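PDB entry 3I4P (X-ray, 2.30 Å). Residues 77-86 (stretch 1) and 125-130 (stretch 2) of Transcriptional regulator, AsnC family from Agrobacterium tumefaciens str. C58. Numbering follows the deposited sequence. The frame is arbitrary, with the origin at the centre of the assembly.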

# COMPACT_ATOMS: atom_id res chain seq x y z
N GLU A 77 -16.10 -25.82 1.77
CA GLU A 77 -15.62 -26.99 0.99
C GLU A 77 -14.53 -26.67 -0.06
O GLU A 77 -13.58 -27.45 -0.24
CB GLU A 77 -16.80 -27.71 0.32
CG GLU A 77 -17.51 -28.74 1.22
CD GLU A 77 -16.63 -29.97 1.53
OE1 GLU A 77 -15.60 -30.18 0.84
OE2 GLU A 77 -16.98 -30.72 2.47
N TRP A 78 -14.69 -25.55 -0.77
CA TRP A 78 -13.66 -25.04 -1.67
C TRP A 78 -12.37 -24.75 -0.90
O TRP A 78 -11.28 -25.16 -1.32
CB TRP A 78 -14.13 -23.76 -2.34
CG TRP A 78 -13.22 -23.20 -3.40
CD1 TRP A 78 -13.38 -23.32 -4.76
CD2 TRP A 78 -12.03 -22.41 -3.21
NE1 TRP A 78 -12.36 -22.66 -5.42
CE2 TRP A 78 -11.52 -22.10 -4.50
CE3 TRP A 78 -11.36 -21.92 -2.08
CZ2 TRP A 78 -10.35 -21.33 -4.68
CZ3 TRP A 78 -10.20 -21.15 -2.27
CH2 TRP A 78 -9.72 -20.86 -3.56
N LEU A 79 -12.49 -24.03 0.22
CA LEU A 79 -11.33 -23.76 1.08
C LEU A 79 -10.73 -25.09 1.55
O LEU A 79 -9.53 -25.23 1.51
CB LEU A 79 -11.67 -22.82 2.25
CG LEU A 79 -12.26 -21.44 1.87
CD1 LEU A 79 -12.91 -20.78 3.09
CD2 LEU A 79 -11.20 -20.54 1.25
N LYS A 80 -11.55 -26.09 1.91
CA LYS A 80 -11.05 -27.42 2.32
C LYS A 80 -10.25 -28.13 1.19
O LYS A 80 -9.21 -28.74 1.45
CB LYS A 80 -12.17 -28.31 2.85
N ARG A 81 -10.70 -27.99 -0.05
CA ARG A 81 -10.02 -28.59 -1.20
C ARG A 81 -8.81 -27.79 -1.70
O ARG A 81 -7.82 -28.36 -2.17
CB ARG A 81 -11.00 -28.75 -2.35
CG ARG A 81 -10.69 -29.95 -3.26
CD ARG A 81 -11.89 -30.33 -4.15
NE ARG A 81 -13.18 -30.25 -3.44
CZ ARG A 81 -14.13 -29.32 -3.62
NH1 ARG A 81 -13.98 -28.31 -4.49
NH2 ARG A 81 -15.24 -29.39 -2.90
N PHE A 82 -8.93 -26.48 -1.66
CA PHE A 82 -7.80 -25.61 -1.95
C PHE A 82 -6.62 -25.94 -0.99
O PHE A 82 -5.48 -26.12 -1.42
CB PHE A 82 -8.24 -24.14 -1.83
CG PHE A 82 -7.11 -23.18 -1.70
CD1 PHE A 82 -6.44 -22.72 -2.82
CD2 PHE A 82 -6.68 -22.75 -0.45
CE1 PHE A 82 -5.38 -21.85 -2.69
CE2 PHE A 82 -5.63 -21.87 -0.32
CZ PHE A 82 -4.96 -21.42 -1.43
N SER A 83 -6.90 -26.06 0.30
CA SER A 83 -5.85 -26.29 1.26
C SER A 83 -5.30 -27.72 1.21
O SER A 83 -4.11 -27.92 1.48
CB SER A 83 -6.26 -25.83 2.67
OG SER A 83 -7.05 -26.78 3.33
N GLU A 84 -6.14 -28.70 0.83
CA GLU A 84 -5.65 -30.07 0.56
C GLU A 84 -4.69 -30.13 -0.66
O GLU A 84 -3.69 -30.88 -0.62
CB GLU A 84 -6.81 -31.07 0.35
CG GLU A 84 -7.48 -31.53 1.64
N VAL A 85 -4.97 -29.38 -1.74
CA VAL A 85 -4.13 -29.48 -2.94
C VAL A 85 -2.84 -28.68 -2.77
O VAL A 85 -1.79 -29.12 -3.23
CB VAL A 85 -4.83 -29.10 -4.29
CG1 VAL A 85 -6.23 -29.75 -4.42
CG2 VAL A 85 -4.88 -27.62 -4.49
N VAL A 86 -2.89 -27.53 -2.10
CA VAL A 86 -1.64 -26.82 -1.77
C VAL A 86 -0.76 -27.67 -0.82
O VAL A 86 0.45 -27.76 -1.00
CB VAL A 86 -1.87 -25.39 -1.25
CG1 VAL A 86 -0.52 -24.72 -1.00
CG2 VAL A 86 -2.68 -24.60 -2.28
N ALA A 125 -1.85 -24.23 -11.95
CA ALA A 125 -2.67 -25.12 -12.81
C ALA A 125 -3.77 -25.79 -11.98
O ALA A 125 -4.85 -26.03 -12.47
CB ALA A 125 -1.81 -26.19 -13.52
N LYS A 126 -3.48 -26.03 -10.71
CA LYS A 126 -4.33 -26.81 -9.82
C LYS A 126 -5.27 -25.99 -8.94
O LYS A 126 -6.17 -26.56 -8.33
CB LYS A 126 -3.46 -27.68 -8.90
CG LYS A 126 -3.07 -29.04 -9.47
CD LYS A 126 -1.90 -29.63 -8.67
CE LYS A 126 -2.02 -31.14 -8.49
NZ LYS A 126 -2.46 -31.81 -9.74
N ILE A 127 -5.05 -24.69 -8.81
CA ILE A 127 -5.87 -23.84 -7.93
C ILE A 127 -6.24 -22.57 -8.68
O ILE A 127 -5.61 -22.25 -9.69
CB ILE A 127 -5.11 -23.44 -6.63
CG1 ILE A 127 -3.87 -22.57 -6.95
CG2 ILE A 127 -4.71 -24.69 -5.82
CD1 ILE A 127 -3.33 -21.69 -5.79
N GLU A 128 -7.25 -21.84 -8.21
CA GLU A 128 -7.44 -20.45 -8.69
C GLU A 128 -7.58 -19.39 -7.59
O GLU A 128 -8.33 -19.53 -6.61
CB GLU A 128 -8.51 -20.32 -9.79
CG GLU A 128 -7.95 -20.42 -11.27
CD GLU A 128 -6.39 -20.21 -11.42
OE1 GLU A 128 -5.74 -19.47 -10.61
OE2 GLU A 128 -5.83 -20.82 -12.38
N ILE A 129 -6.80 -18.34 -7.80
CA ILE A 129 -6.35 -17.42 -6.77
C ILE A 129 -6.32 -16.02 -7.39
O ILE A 129 -5.65 -15.81 -8.42
CB ILE A 129 -4.94 -17.80 -6.28
CG1 ILE A 129 -3.95 -17.72 -7.44
CG2 ILE A 129 -4.91 -19.20 -5.68
N ARG A 130 -7.04 -15.08 -6.76
CA ARG A 130 -7.05 -13.67 -7.15
C ARG A 130 -5.62 -13.09 -7.28
O ARG A 130 -5.23 -12.56 -8.33
CB ARG A 130 -7.84 -12.85 -6.13
CG ARG A 130 -8.84 -11.87 -6.72
CD ARG A 130 -9.11 -10.62 -5.85
NE ARG A 130 -8.92 -10.80 -4.40
CZ ARG A 130 -9.00 -9.82 -3.49
NH1 ARG A 130 -9.27 -8.56 -3.86
NH2 ARG A 130 -8.80 -10.10 -2.20

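The contact joins one flank of a helix, residues 77-86, to a chain segment more than forty residues further along the sequence. No hydrogen bond links the two among the atoms modelled; most of the close approaches are between apolar side chains, and the others involve a backbone oxygen of stretch 2. The helix secures its own backbone internally, with bonds such as Phe82 N to Trp78 O at 2.7 Å and Val86 N to Phe82 O at 3.0 Å, so what it offers the second stretch is chiefly side-chain surface from Trp78, Phe82, Val85 and Val86. Phe82 follows Trp78 by four residues, and Val85 and Val86 follow Phe82 by three and four, which keeps them on one flank.

Along stretch 2, Ala125 lies out of reach and exposed. Lys126 comes next, at the margin. Its CA-to-CB bond points toward the helix, yet its nearest approach is made by the backbone, with O lying 4.2 Å from Val85 CG2. A lysine suits such a border because its long aliphatic chain tolerates apolar neighbours while its amino group can remain in solvent.

Ile127 is the centre of the contact. It is buried, points toward the helix and has the largest area covered by the other stretch. Its CG2 lies 3.2 Å from Val85 CG2, a very tight approach, 4.1 Å from Val86 CG2 and 4.0 Å from Phe82 CD1, and its CD1 reaches the edge of the same ring, 3.7 Å from Phe82 CE1. With chi1 of Phe82 in t, the ring end comes nearer to stretch 2 although its CA-to-CB bond points sideways. A beta-branched isoleucine can thus fill space beside both valines and the aromatic ring.

Glu128 contributes through its backbone. Its O sits 3.3 Å from Trp78 CZ2, at the edge of the indole and near its plane, where the slightly positive ring hydrogens make a carbonyl oxygen an acceptable neighbour. The end of the glutamate side chain leads away from the helix, as befits an exposed acid beside an apolar patch, and its OE1 accepts a hydrogen bond from Ile129 N at 3.2 Å, folding the carboxylate back onto its own backbone.

Ile129 returns to the buried side. Its CG2 lies 4.0 Å from Phe82 CE1, so the same ring atom meets both isoleucines, which flank Glu128 in sequence. A bulky aliphatic residue suits this sheltered position. Arg130 makes no contact with the helix; its NH1 is hydrogen-bonded elsewhere in the structure.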